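Local coordinates for protein collagen adhesin (Staphylococcus aureus, PDB 1AMX) that binds collagen, as the collagen-binding domain of a surface adhesin through which the bacterium probably attaches to host tissue, at residues A[61-66]-A[131-136]; A[79-84]-A[114-119]; A[84-89]-A[137-142]; A[154-159]-A[173-178]. All coordinates share one frame; numbering follows the deposited sequence.

Contact 1: A[61-66]-A[131-136]; sequences SYVSKD and YGSYNS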
loop_
_atom_site.group_PDB
_atom_site.type_symbol
_atom_site.label_atom_id
_atom_site.label_comp_id
_atom_site.label_asym_id
_atom_site.label_seq_id
_atom_site.Cartn_x
_atom_site.Cartn_y
_atom_site.Cartn_z
ATOM N N SER A 61 16.157 -0.385 -2.869
ATOM C CA SER A 61 17.275 0.368 -2.339
ATOM C C SER A 61 17.467 0.035 -0.880
ATOM O O SER A 61 16.578 -0.543 -0.235
ATOM C CB SER A 61 16.950 1.863 -2.400
ATOM O OG SER A 61 16.437 2.198 -3.678
ATOM N N TYR A 62 18.627 0.396 -0.397
ATOM C CA TYR A 62 18.892 0.303 1.020
ATOM C C TYR A 62 18.123 1.472 1.596
ATOM O O TYR A 62 17.984 2.516 0.944
ATOM C CB TYR A 62 20.388 0.398 1.298
ATOM C CG TYR A 62 20.694 0.369 2.791
ATOM C CD1 TYR A 62 20.792 -0.856 3.460
ATOM C CD2 TYR A 62 20.864 1.566 3.488
ATOM C CE1 TYR A 62 21.079 -0.880 4.827
ATOM C CE2 TYR A 62 21.146 1.542 4.853
ATOM C CZ TYR A 62 21.259 0.321 5.522
ATOM O OH TYR A 62 21.554 0.310 6.845
ATOM N N VAL A 63 17.626 1.312 2.782
ATOM C CA VAL A 63 16.778 2.336 3.396
ATOM C C VAL A 63 17.411 2.737 4.743
ATOM O O VAL A 63 17.835 1.879 5.526
ATOM C CB VAL A 63 15.387 1.723 3.545
ATOM C CG1 VAL A 63 14.829 1.839 4.966
ATOM C CG2 VAL A 63 14.346 2.376 2.633
ATOM N N SER A 64 17.464 4.043 4.984
ATOM C CA SER A 64 18.135 4.606 6.186
ATOM C C SER A 64 17.215 4.790 7.404
ATOM O O SER A 64 17.685 4.889 8.548
ATOM C CB SER A 64 18.713 5.977 5.878
ATOM O OG SER A 64 19.679 5.867 4.853
ATOM N N LYS A 65 15.927 4.861 7.155
ATOM C CA LYS A 65 14.932 5.001 8.238
ATOM C C LYS A 65 13.742 4.062 7.940
ATOM O O LYS A 65 13.664 3.460 6.865
ATOM C CB LYS A 65 14.474 6.472 8.385
ATOM C CG LYS A 65 13.892 7.102 7.110
ATOM C CD LYS A 65 13.446 8.570 7.308
ATOM C CE LYS A 65 11.994 8.701 7.802
ATOM N NZ LYS A 65 11.417 10.056 7.626
ATOM N N ASP A 66 12.874 3.864 8.920
ATOM C CA ASP A 66 11.708 3.018 8.712
ATOM C C ASP A 66 10.815 3.644 7.665
ATOM O O ASP A 66 10.882 4.841 7.427
ATOM C CB ASP A 66 10.923 2.872 10.003
ATOM C CG ASP A 66 11.644 2.036 11.035
ATOM O OD1 ASP A 66 12.754 1.526 10.762
ATOM O OD2 ASP A 66 11.080 1.870 12.137
ATOM N N TYR A 131 14.274 -4.497 7.276
ATOM C CA TYR A 131 13.476 -5.325 6.397
ATOM C C TYR A 131 13.051 -4.564 5.149
ATOM O O TYR A 131 12.852 -5.152 4.085
ATOM C CB TYR A 131 12.278 -5.869 7.169
ATOM C CG TYR A 131 12.667 -6.953 8.163
ATOM C CD1 TYR A 131 13.350 -8.095 7.733
ATOM C CD2 TYR A 131 12.337 -6.859 9.513
ATOM C CE1 TYR A 131 13.689 -9.116 8.610
ATOM C CE2 TYR A 131 12.676 -7.886 10.410
ATOM C CZ TYR A 131 13.349 -9.013 9.944
ATOM O OH TYR A 131 13.666 -10.058 10.785
ATOM N N GLY A 132 12.921 -3.248 5.282
ATOM C CA GLY A 132 12.558 -2.406 4.150
ATOM C C GLY A 132 13.670 -2.447 3.113
ATOM O O GLY A 132 13.429 -2.435 1.909
ATOM N N SER A 133 14.904 -2.559 3.584
ATOM C CA SER A 133 16.053 -2.604 2.692
ATOM C C SER A 133 16.114 -3.814 1.751
ATOM O O SER A 133 15.991 -4.951 2.180
ATOM C CB SER A 133 17.361 -2.515 3.510
ATOM O OG SER A 133 17.442 -1.296 4.241
ATOM N N TYR A 134 16.338 -3.537 0.472
ATOM C CA TYR A 134 16.505 -4.544 -0.570
ATOM C C TYR A 134 15.281 -5.366 -0.935
ATOM O O TYR A 134 15.408 -6.418 -1.543
ATOM C CB TYR A 134 17.665 -5.493 -0.229
ATOM C CG TYR A 134 18.980 -4.813 0.141
ATOM C CD1 TYR A 134 19.647 -3.962 -0.763
ATOM C CD2 TYR A 134 19.539 -4.999 1.411
ATOM C CE1 TYR A 134 20.828 -3.326 -0.402
ATOM C CE2 TYR A 134 20.710 -4.364 1.778
ATOM C CZ TYR A 134 21.346 -3.532 0.872
ATOM O OH TYR A 134 22.489 -2.896 1.277
ATOM N N ASN A 135 14.106 -4.862 -0.607
ATOM C CA ASN A 135 12.860 -5.556 -0.898
ATOM C C ASN A 135 11.811 -4.557 -1.363
ATOM O O ASN A 135 11.690 -3.457 -0.808
ATOM C CB ASN A 135 12.304 -6.198 0.374
ATOM C CG ASN A 135 13.109 -7.390 0.835
ATOM O OD1 ASN A 135 13.261 -8.350 0.078
ATOM N ND2 ASN A 135 13.615 -7.356 2.036
ATOM N N SER A 136 11.092 -4.961 -2.381
ATOM C CA SER A 136 9.949 -4.198 -2.873
ATOM C C SER A 136 8.708 -4.816 -2.250
ATOM O O SER A 136 8.587 -6.044 -2.152
ATOM C CB SER A 136 9.808 -4.315 -4.393
ATOM O OG SER A 136 11.087 -4.258 -5.005
#
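Tyr-134 N donates to Ser-61 O at 3.1 Å and almost straight (176°), a backbone bond between 131-136 and 61-66. A second bond ends on a side chain: Val-63 N donates to Ser-133 OG at 3.0 Å. With OG beside its own backbone N (chi1 -61°), the Ser-133 hydroxyl faces both this N-H and Gln-129 O, its strongest partner, and links the 61-66 loop to helix 129-132.

The tyrosine rings meet beside these bonds. Ser-133 OG lies over one face of the Tyr-62 ring, 3.5 Å from CD1. The Tyr-134 ring meets the same tyrosine obliquely, planes at 53° and centroids 5.9 Å apart, its OH reaching within 3.4 Å of Tyr-62 CD1.

The segment 131-136 leaves helix 129-132 through a type II turn, Gly-132 to Asn-135, and enters strand 135-145; Asn-135 ND2 reaches back to Tyr-131 O. The 61-66 loop, between strands 49-56 and 67-73, lies against that turn, with His-164 meeting Tyr-62 edge-to-face and Gln-129 NE2 bonded to Val-63 O.

Contact 2: A[79-84]-A[114-119]; sequences LDLSTL and ITVDNT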
loop_
_atom_site.group_PDB
_atom_site.type_symbol
_atom_site.label_atom_id
_atom_site.label_comp_id
_atom_site.label_asym_id
_atom_site.label_seq_id
_atom_site.Cartn_x
_atom_site.Cartn_y
_atom_site.Cartn_z
ATOM N N LEU A 79 -13.450 -0.552 2.132
ATOM C CA LEU A 79 -12.352 -1.493 2.091
ATOM C C LEU A 79 -12.866 -2.911 2.360
ATOM O O LEU A 79 -13.637 -3.147 3.301
ATOM C CB LEU A 79 -11.312 -1.133 3.155
ATOM C CG LEU A 79 -10.217 -2.167 3.390
ATOM C CD1 LEU A 79 -9.256 -2.291 2.211
ATOM C CD2 LEU A 79 -9.348 -1.816 4.607
ATOM N N ASP A 80 -12.432 -3.817 1.508
ATOM C CA ASP A 80 -12.737 -5.244 1.641
ATOM C C ASP A 80 -11.470 -5.913 2.152
ATOM O O ASP A 80 -10.594 -6.305 1.373
ATOM C CB ASP A 80 -13.150 -5.834 0.288
ATOM C CG ASP A 80 -13.700 -7.260 0.406
ATOM O OD1 ASP A 80 -13.526 -7.928 1.495
ATOM O OD2 ASP A 80 -14.339 -7.791 -0.579
ATOM N N LEU A 81 -11.390 -6.011 3.461
ATOM C CA LEU A 81 -10.192 -6.543 4.116
ATOM C C LEU A 81 -9.817 -7.930 3.662
ATOM O O LEU A 81 -8.639 -8.274 3.634
ATOM C CB LEU A 81 -10.327 -6.585 5.628
ATOM C CG LEU A 81 -8.953 -6.637 6.297
ATOM C CD1 LEU A 81 -8.062 -5.450 5.910
ATOM C CD2 LEU A 81 -9.026 -6.637 7.819
ATOM N N SER A 82 -10.796 -8.724 3.260
ATOM C CA SER A 82 -10.491 -10.061 2.807
ATOM C C SER A 82 -9.683 -10.065 1.495
ATOM O O SER A 82 -9.111 -11.093 1.128
ATOM C CB SER A 82 -11.778 -10.861 2.653
ATOM O OG SER A 82 -12.543 -10.364 1.577
ATOM N N THR A 83 -9.641 -8.941 0.775
ATOM C CA THR A 83 -8.876 -8.880 -0.481
ATOM C C THR A 83 -7.429 -8.375 -0.328
ATOM O O THR A 83 -6.688 -8.269 -1.315
ATOM C CB THR A 83 -9.500 -7.936 -1.534
ATOM O OG1 THR A 83 -9.658 -6.635 -0.988
ATOM C CG2 THR A 83 -10.875 -8.408 -2.013
ATOM N N LEU A 84 -7.044 -8.086 0.891
ATOM C CA LEU A 84 -5.701 -7.536 1.200
ATOM C C LEU A 84 -4.614 -8.604 1.003
ATOM O O LEU A 84 -4.632 -9.658 1.651
ATOM C CB LEU A 84 -5.692 -7.060 2.664
ATOM C CG LEU A 84 -4.497 -6.179 3.079
ATOM C CD1 LEU A 84 -3.204 -6.971 3.283
ATOM C CD2 LEU A 84 -4.165 -5.079 2.074
ATOM N N ILE A 114 0.784 -3.345 10.128
ATOM C CA ILE A 114 -0.234 -2.929 9.175
ATOM C C ILE A 114 -1.497 -2.801 9.985
ATOM O O ILE A 114 -2.008 -3.791 10.523
ATOM C CB ILE A 114 -0.367 -3.951 8.040
ATOM C CG1 ILE A 114 0.942 -4.153 7.271
ATOM C CG2 ILE A 114 -1.413 -3.540 6.993
ATOM C CD1 ILE A 114 0.801 -5.076 6.060
ATOM N N THR A 115 -1.950 -1.581 10.085
ATOM C CA THR A 115 -3.129 -1.270 10.881
ATOM C C THR A 115 -4.263 -0.831 9.980
ATOM O O THR A 115 -4.168 0.169 9.261
ATOM C CB THR A 115 -2.821 -0.152 11.878
ATOM O OG1 THR A 115 -1.659 -0.477 12.626
ATOM C CG2 THR A 115 -3.957 0.081 12.877
ATOM N N VAL A 116 -5.328 -1.616 10.006
ATOM C CA VAL A 116 -6.497 -1.336 9.209
ATOM C C VAL A 116 -7.640 -0.982 10.155
ATOM O O VAL A 116 -7.806 -1.598 11.216
ATOM C CB VAL A 116 -6.928 -2.588 8.383
ATOM C CG1 VAL A 116 -8.142 -2.321 7.492
ATOM C CG2 VAL A 116 -5.822 -3.094 7.456
ATOM N N ASP A 117 -8.381 0.020 9.770
ATOM C CA ASP A 117 -9.591 0.417 10.490
ATOM C C ASP A 117 -10.710 0.386 9.475
ATOM O O ASP A 117 -10.848 1.302 8.657
ATOM C CB ASP A 117 -9.457 1.812 11.098
ATOM C CG ASP A 117 -10.644 2.161 12.005
ATOM O OD1 ASP A 117 -11.666 1.372 12.065
ATOM O OD2 ASP A 117 -10.625 3.239 12.710
ATOM N N ASN A 118 -11.463 -0.685 9.539
ATOM C CA ASN A 118 -12.537 -0.927 8.574
ATOM C C ASN A 118 -13.648 0.088 8.631
ATOM O O ASN A 118 -14.302 0.324 7.620
ATOM C CB ASN A 118 -13.119 -2.321 8.736
ATOM C CG ASN A 118 -12.257 -3.355 8.022
ATOM O OD1 ASN A 118 -12.577 -3.765 6.905
ATOM N ND2 ASN A 118 -11.167 -3.784 8.615
ATOM N N THR A 119 -13.856 0.706 9.791
ATOM C CA THR A 119 -14.898 1.723 9.909
ATOM C C THR A 119 -14.432 3.013 9.259
ATOM O O THR A 119 -15.150 3.601 8.447
ATOM C CB THR A 119 -15.273 1.993 11.372
ATOM O OG1 THR A 119 -15.798 0.795 11.935
ATOM C CG2 THR A 119 -16.324 3.081 11.464
HETATM O O HOH W 1 -13.630 -5.962 5.698
#
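Leu-81 and Val-116 meet tip to tip: Leu-81 CD1 lies against both branches of the valine, 3.5 Å from CG1 and 3.6 Å from CG2. The other methyl of the leucine, CD2, rests 3.7 Å from Asn-118 ND2, the two side chains crossing at about a right angle. Leu-81 carries its CG anti to the backbone N (chi1 -159°), which sends both methyls across to the facing strand. Leu-79 also points toward Val-116, though the modelled approach of their methyls is doubtfully short.

No direct hydrogen bond joins the two segments. A water spans them instead, accepting from Leu-81 N and donating to Asn-118 OD1 at 2.7 Å; the amide thus turns its nitrogen toward the Leu-81 methyl and its oxygen toward the water.

The contact joins the two sheets of a beta sandwich where strand 77-90 turns a corner at 81-83 and meets strand 113-117. Ile-102 of helix 101-108 packs against Val-116 and against Leu-84 just past the corner.

Leu-81 sits within two overlapping type I turns, Asp-80 to Thr-83 and Leu-81 to Leu-84, which probably fix its place. Asp-80 O takes two donors from one residue, Thr-83 N and Thr-83 OG1, the hydroxyl at 2.6 Å and in the carbonyl plane. The Asp-80 carboxylate accepts from Ser-82 OG through OD1, met from above its plane. On the facing segment an Asx turn holds the chain around Asn-118: Asp-117 OD1 accepts from Thr-119 N at 3.2 Å.

Contact 3: A[84-89]-A[137-142]; sequences LNINVT and FSINYK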
loop_
_atom_site.group_PDB
_atom_site.type_symbol
_atom_site.label_atom_id
_atom_site.label_comp_id
_atom_site.label_asym_id
_atom_site.label_seq_id
_atom_site.Cartn_x
_atom_site.Cartn_y
_atom_site.Cartn_z
ATOM N N LEU A 84 -7.044 -8.086 0.891
ATOM C CA LEU A 84 -5.701 -7.536 1.200
ATOM C C LEU A 84 -4.614 -8.604 1.003
ATOM O O LEU A 84 -4.632 -9.658 1.651
ATOM C CB LEU A 84 -5.692 -7.060 2.664
ATOM C CG LEU A 84 -4.497 -6.179 3.079
ATOM C CD1 LEU A 84 -3.204 -6.971 3.283
ATOM C CD2 LEU A 84 -4.165 -5.079 2.074
ATOM N N ASN A 85 -3.688 -8.308 0.099
ATOM C CA ASN A 85 -2.532 -9.191 -0.144
ATOM C C ASN A 85 -1.255 -8.350 -0.279
ATOM O O ASN A 85 -1.285 -7.185 -0.701
ATOM C CB ASN A 85 -2.769 -10.100 -1.347
ATOM C CG ASN A 85 -2.827 -9.360 -2.661
ATOM O OD1 ASN A 85 -3.895 -9.277 -3.262
ATOM N ND2 ASN A 85 -1.736 -8.822 -3.143
ATOM N N ILE A 86 -0.133 -8.960 0.082
ATOM C CA ILE A 86 1.162 -8.292 0.070
ATOM C C ILE A 86 2.145 -9.170 -0.664
ATOM O O ILE A 86 2.238 -10.371 -0.401
ATOM C CB ILE A 86 1.640 -8.098 1.512
ATOM C CG1 ILE A 86 0.480 -7.528 2.349
ATOM C CG2 ILE A 86 2.871 -7.188 1.551
ATOM C CD1 ILE A 86 0.569 -7.794 3.827
ATOM N N ASN A 87 2.796 -8.595 -1.658
ATOM C CA ASN A 87 3.787 -9.310 -2.434
ATOM C C ASN A 87 5.146 -8.697 -2.123
ATOM O O ASN A 87 5.349 -7.501 -2.338
ATOM C CB ASN A 87 3.497 -9.155 -3.921
ATOM C CG ASN A 87 4.339 -10.079 -4.781
ATOM O OD1 ASN A 87 4.811 -11.119 -4.329
ATOM N ND2 ASN A 87 4.518 -9.709 -6.038
ATOM N N VAL A 88 6.062 -9.486 -1.587
ATOM C CA VAL A 88 7.389 -8.980 -1.270
ATOM C C VAL A 88 8.377 -9.622 -2.229
ATOM O O VAL A 88 8.384 -10.842 -2.351
ATOM C CB VAL A 88 7.823 -9.403 0.127
ATOM C CG1 VAL A 88 9.191 -8.822 0.454
ATOM C CG2 VAL A 88 6.784 -9.000 1.140
ATOM N N THR A 89 9.183 -8.827 -2.931
ATOM C CA THR A 89 10.197 -9.384 -3.817
ATOM C C THR A 89 11.582 -8.782 -3.513
ATOM O O THR A 89 11.702 -7.604 -3.187
ATOM C CB THR A 89 9.847 -9.223 -5.304
ATOM O OG1 THR A 89 9.872 -7.843 -5.667
ATOM C CG2 THR A 89 8.444 -9.785 -5.592
ATOM N N PHE A 137 7.818 -3.968 -1.830
ATOM C CA PHE A 137 6.560 -4.406 -1.244
ATOM C C PHE A 137 5.430 -3.844 -2.079
ATOM O O PHE A 137 5.371 -2.641 -2.342
ATOM C CB PHE A 137 6.424 -3.882 0.192
ATOM C CG PHE A 137 7.558 -4.327 1.117
ATOM C CD1 PHE A 137 8.733 -3.573 1.194
ATOM C CD2 PHE A 137 7.417 -5.488 1.889
ATOM C CE1 PHE A 137 9.772 -3.981 2.037
ATOM C CE2 PHE A 137 8.459 -5.897 2.731
ATOM C CZ PHE A 137 9.637 -5.144 2.804
ATOM N N SER A 138 4.559 -4.718 -2.512
ATOM C CA SER A 138 3.377 -4.294 -3.262
ATOM C C SER A 138 2.162 -4.721 -2.459
ATOM O O SER A 138 1.900 -5.906 -2.320
ATOM C CB SER A 138 3.322 -4.933 -4.647
ATOM O OG SER A 138 2.147 -4.489 -5.323
ATOM N N ILE A 139 1.476 -3.762 -1.865
ATOM C CA ILE A 139 0.299 -4.035 -1.073
ATOM C C ILE A 139 -0.919 -3.732 -1.933
ATOM O O ILE A 139 -1.057 -2.633 -2.463
ATOM C CB ILE A 139 0.297 -3.168 0.192
ATOM C CG1 ILE A 139 1.529 -3.514 1.039
ATOM C CG2 ILE A 139 -1.032 -3.334 0.969
ATOM C CD1 ILE A 139 1.688 -2.707 2.290
ATOM N N ASN A 140 -1.778 -4.725 -2.120
ATOM C CA ASN A 140 -2.982 -4.549 -2.935
ATOM C C ASN A 140 -4.230 -4.930 -2.140
ATOM O O ASN A 140 -4.170 -5.774 -1.252
ATOM C CB ASN A 140 -2.871 -5.385 -4.231
ATOM C CG ASN A 140 -4.215 -5.542 -4.980
ATOM O OD1 ASN A 140 -4.701 -6.657 -5.147
ATOM N ND2 ASN A 140 -4.772 -4.441 -5.482
ATOM N N TYR A 141 -5.320 -4.229 -2.418
ATOM C CA TYR A 141 -6.601 -4.487 -1.790
ATOM C C TYR A 141 -7.674 -3.893 -2.689
ATOM O O TYR A 141 -7.382 -3.161 -3.649
ATOM C CB TYR A 141 -6.665 -3.874 -0.390
ATOM C CG TYR A 141 -6.421 -2.390 -0.391
ATOM C CD1 TYR A 141 -7.463 -1.503 -0.618
ATOM C CD2 TYR A 141 -5.136 -1.874 -0.193
ATOM C CE1 TYR A 141 -7.242 -0.141 -0.651
ATOM C CE2 TYR A 141 -4.897 -0.501 -0.226
ATOM C CZ TYR A 141 -5.955 0.359 -0.456
ATOM O OH TYR A 141 -5.754 1.715 -0.512
ATOM N N LYS A 142 -8.919 -4.236 -2.405
ATOM C CA LYS A 142 -10.007 -3.714 -3.184
ATOM C C LYS A 142 -10.970 -3.027 -2.251
ATOM O O LYS A 142 -11.017 -3.327 -1.048
ATOM C CB LYS A 142 -10.813 -4.822 -3.847
ATOM C CG LYS A 142 -10.237 -5.457 -5.084
ATOM C CD LYS A 142 -11.207 -6.517 -5.603
ATOM C CE LYS A 142 -10.837 -7.050 -6.967
ATOM N NZ LYS A 142 -9.573 -7.773 -6.951
#
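Asn-140 O takes the N-H of Asn-85, with Asn-85 N at 2.9 Å, and also lies 3.4 Å from Leu-84 CA, a CA-H...O contact. Asn-140 N answers to Asn-85 O, closing a hydrogen-bonded pair. Two residues on, Asn-87 and Ser-138 form the next such pair.

On the face of the sheet that carries Asn-85, Asn-87, Ser-138 and Asn-140, the side chains of Asn-85 and Asn-140 cross obliquely. Asn-140 ND2 is held by Trp-52 O of the adjoining strand, and Ser-138 OG by Asn-55 OD1.

Ile-86, Val-88, Phe-137 and Ile-139 line the other face. Val-88 and Phe-137 lie side by side and point the same way; both valine methyls reach the ring, Val-88 CG2 at 3.6 Å from Phe-137 CD2 and CG1 at 3.8 Å from CE2. Ile-86 and Ile-139 are likewise aligned, Ile-86 CG2 3.9 Å from Ile-139 CG1. Leu-84, its CG anti to the backbone N (chi1 -167°), carries CD2 across to Tyr-141 CB (3.7 Å) and Ile-139 CG2. Ile-127, Val-125 and Ile-123 of strand 122-127 pack from the opposing sheet against Phe-137, Ile-139 and Tyr-141 respectively.

Strands 77-90 and 135-145 are thus antiparallel neighbours in a beta sandwich with one face in the core; Asn-85 and Asn-140, on the other, are collagen-binding residues identified by site-directed mutagenesis, as is Tyr-95, which Asn-85 touches.

Contact 4: A[154-159]-A[173-178]; sequences VNNSQA and SFNHTV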
loop_
_atom_site.group_PDB
_atom_site.type_symbol
_atom_site.label_atom_id
_atom_site.label_comp_id
_atom_site.label_asym_id
_atom_site.label_seq_id
_atom_site.Cartn_x
_atom_site.Cartn_y
_atom_site.Cartn_z
ATOM N N VAL A 154 -11.162 8.147 -5.066
ATOM C CA VAL A 154 -9.798 8.568 -4.761
ATOM C C VAL A 154 -9.306 7.929 -3.475
ATOM O O VAL A 154 -10.081 7.605 -2.567
ATOM C CB VAL A 154 -9.688 10.106 -4.699
ATOM C CG1 VAL A 154 -11.002 10.828 -5.004
ATOM C CG2 VAL A 154 -9.230 10.640 -3.342
ATOM N N ASN A 155 -8.021 7.760 -3.482
ATOM C CA ASN A 155 -7.280 7.206 -2.376
ATOM C C ASN A 155 -6.127 8.159 -2.120
ATOM O O ASN A 155 -5.396 8.502 -3.033
ATOM C CB ASN A 155 -6.735 5.848 -2.760
ATOM C CG ASN A 155 -6.097 5.146 -1.585
ATOM O OD1 ASN A 155 -4.995 4.621 -1.711
ATOM N ND2 ASN A 155 -6.726 5.125 -0.436
ATOM N N ASN A 156 -6.012 8.647 -0.897
ATOM C CA ASN A 156 -4.927 9.560 -0.545
ATOM C C ASN A 156 -3.932 8.789 0.327
ATOM O O ASN A 156 -4.328 7.856 1.021
ATOM C CB ASN A 156 -5.464 10.742 0.295
ATOM C CG ASN A 156 -6.435 11.630 -0.455
ATOM O OD1 ASN A 156 -6.484 11.653 -1.681
ATOM N ND2 ASN A 156 -7.219 12.386 0.295
ATOM N N SER A 157 -2.651 9.154 0.289
ATOM C CA SER A 157 -1.646 8.521 1.152
ATOM C C SER A 157 -0.502 9.487 1.437
ATOM O O SER A 157 -0.295 10.430 0.673
ATOM C CB SER A 157 -1.079 7.231 0.545
ATOM O OG SER A 157 -0.310 7.459 -0.620
ATOM N N GLN A 158 0.186 9.323 2.560
ATOM C CA GLN A 158 1.332 10.193 2.847
ATOM C C GLN A 158 2.474 9.276 3.209
ATOM O O GLN A 158 2.244 8.259 3.862
ATOM C CB GLN A 158 1.049 11.173 3.988
ATOM C CG GLN A 158 -0.140 12.090 3.731
ATOM C CD GLN A 158 -1.479 11.387 4.035
ATOM O OE1 GLN A 158 -1.600 10.694 5.054
ATOM N NE2 GLN A 158 -2.462 11.558 3.159
ATOM N N ALA A 159 3.688 9.607 2.767
ATOM C CA ALA A 159 4.866 8.778 3.040
ATOM C C ALA A 159 6.006 9.502 3.768
ATOM O O ALA A 159 6.230 10.703 3.588
ATOM C CB ALA A 159 5.394 8.188 1.744
ATOM N N SER A 173 2.669 13.645 -0.164
ATOM C CA SER A 173 1.436 13.054 -0.626
ATOM C C SER A 173 1.575 12.361 -1.975
ATOM O O SER A 173 2.151 12.909 -2.923
ATOM C CB SER A 173 0.352 14.125 -0.765
ATOM O OG SER A 173 -0.185 14.441 0.507
ATOM N N PHE A 174 1.014 11.174 -1.973
ATOM C CA PHE A 174 0.916 10.301 -3.138
ATOM C C PHE A 174 -0.523 9.813 -3.194
ATOM O O PHE A 174 -0.874 8.776 -2.624
ATOM C CB PHE A 174 1.879 9.114 -3.002
ATOM C CG PHE A 174 3.339 9.541 -2.843
ATOM C CD1 PHE A 174 3.854 9.790 -1.568
ATOM C CD2 PHE A 174 4.157 9.684 -3.970
ATOM C CE1 PHE A 174 5.184 10.199 -1.418
ATOM C CE2 PHE A 174 5.489 10.089 -3.819
ATOM C CZ PHE A 174 6.002 10.350 -2.543
ATOM N N ASN A 175 -1.336 10.589 -3.867
ATOM C CA ASN A 175 -2.758 10.282 -3.995
ATOM C C ASN A 175 -2.999 9.719 -5.361
ATOM O O ASN A 175 -2.120 9.812 -6.237
ATOM C CB ASN A 175 -3.608 11.547 -3.868
ATOM C CG ASN A 175 -3.205 12.392 -2.681
ATOM O OD1 ASN A 175 -3.317 13.615 -2.734
ATOM N ND2 ASN A 175 -2.743 11.792 -1.614
ATOM N N HIS A 176 -4.173 9.107 -5.534
ATOM C CA HIS A 176 -4.581 8.576 -6.821
ATOM C C HIS A 176 -6.099 8.589 -6.939
ATOM O O HIS A 176 -6.813 8.393 -5.957
ATOM C CB HIS A 176 -4.005 7.176 -7.106
ATOM C CG HIS A 176 -4.073 6.787 -8.556
ATOM N ND1 HIS A 176 -5.020 5.921 -9.062
ATOM C CD2 HIS A 176 -3.323 7.175 -9.617
ATOM C CE1 HIS A 176 -4.852 5.792 -10.367
ATOM N NE2 HIS A 176 -3.829 6.543 -10.727
ATOM N N THR A 177 -6.572 8.906 -8.141
ATOM C CA THR A 177 -7.994 8.948 -8.445
ATOM C C THR A 177 -8.282 7.972 -9.576
ATOM O O THR A 177 -7.633 8.036 -10.626
ATOM C CB THR A 177 -8.421 10.364 -8.882
ATOM O OG1 THR A 177 -8.160 11.278 -7.813
ATOM C CG2 THR A 177 -9.897 10.410 -9.182
ATOM N N VAL A 178 -9.174 7.013 -9.329
ATOM C CA VAL A 178 -9.556 6.070 -10.363
ATOM C C VAL A 178 -10.787 6.663 -10.994
ATOM O O VAL A 178 -11.698 7.102 -10.289
ATOM C CB VAL A 178 -9.864 4.695 -9.807
ATOM C CG1 VAL A 178 -10.588 3.866 -10.850
ATOM C CG2 VAL A 178 -8.574 4.010 -9.431
HETATM O O HOH W 2 -2.732 13.028 0.756
#
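Ser-157 reaches strand 172-179 with its whole side chain: CB lies 3.5 Å from Phe-174 O, and OG donates to that same oxygen, modelled at 2.5 Å, doubtfully short for such a bond. Set between the backbone N and the carbonyl carbon (chi1 67°), the hydroxyl also approaches Phe-174 CB, at 3.6 Å, and hydrogen-bonds the hydroxyl of Tyr-36. In the other direction, Phe-174 N donates to Ser-157 O at 3.0 Å.

This is an antiparallel pairing of strands 152-161 and 172-179, in the sheet that also holds 67-73. It is regular at Asn-155 and His-176, with Asn-155 N to His-176 O and His-176 N to Asn-155 O both 2.8 Å, but less so at Phe-174 and Asn-175, which depart from strand geometry.

Phe-174 lies beside the strand with CE1 3.8 Å from Ala-159 CB, while Tyr-36 meets its ring edge-to-face. At the other end Val-154 and Thr-177 stand side by side, Val-154 CB 3.7 Å from Thr-177 OG1. A water links Gln-158 NE2 to Ser-173 OG; the bend in the glutamine chain at chi2 (81°) brings the amide there, and its NE2 also bonds Gln-72 OE1.

In the fold
Contact 3 is the most deeply buried of the four, nearest the centre of the chain; contacts 1, 2 and 4 are only partly buried. Contacts 1 and 3 share strand 135-145 and join where Ser-136 N probably bonds to Thr-89 O. Contacts 2 and 3 share Leu-84 of strand 77-90. Contact 4 pairs strands in the other sheet, to which strand 113-117 of contact 2 also belongs, and touches contact 3 where Tyr-141 OH nears Asn-155 OD1. The chemistry follows the place: a regular backbone ladder in contact 3 and a less regular one in contact 4; a serine hydroxyl and two tyrosines where loop meets turn in contact 1; methyl packing and a bridging water between sheets in contact 2.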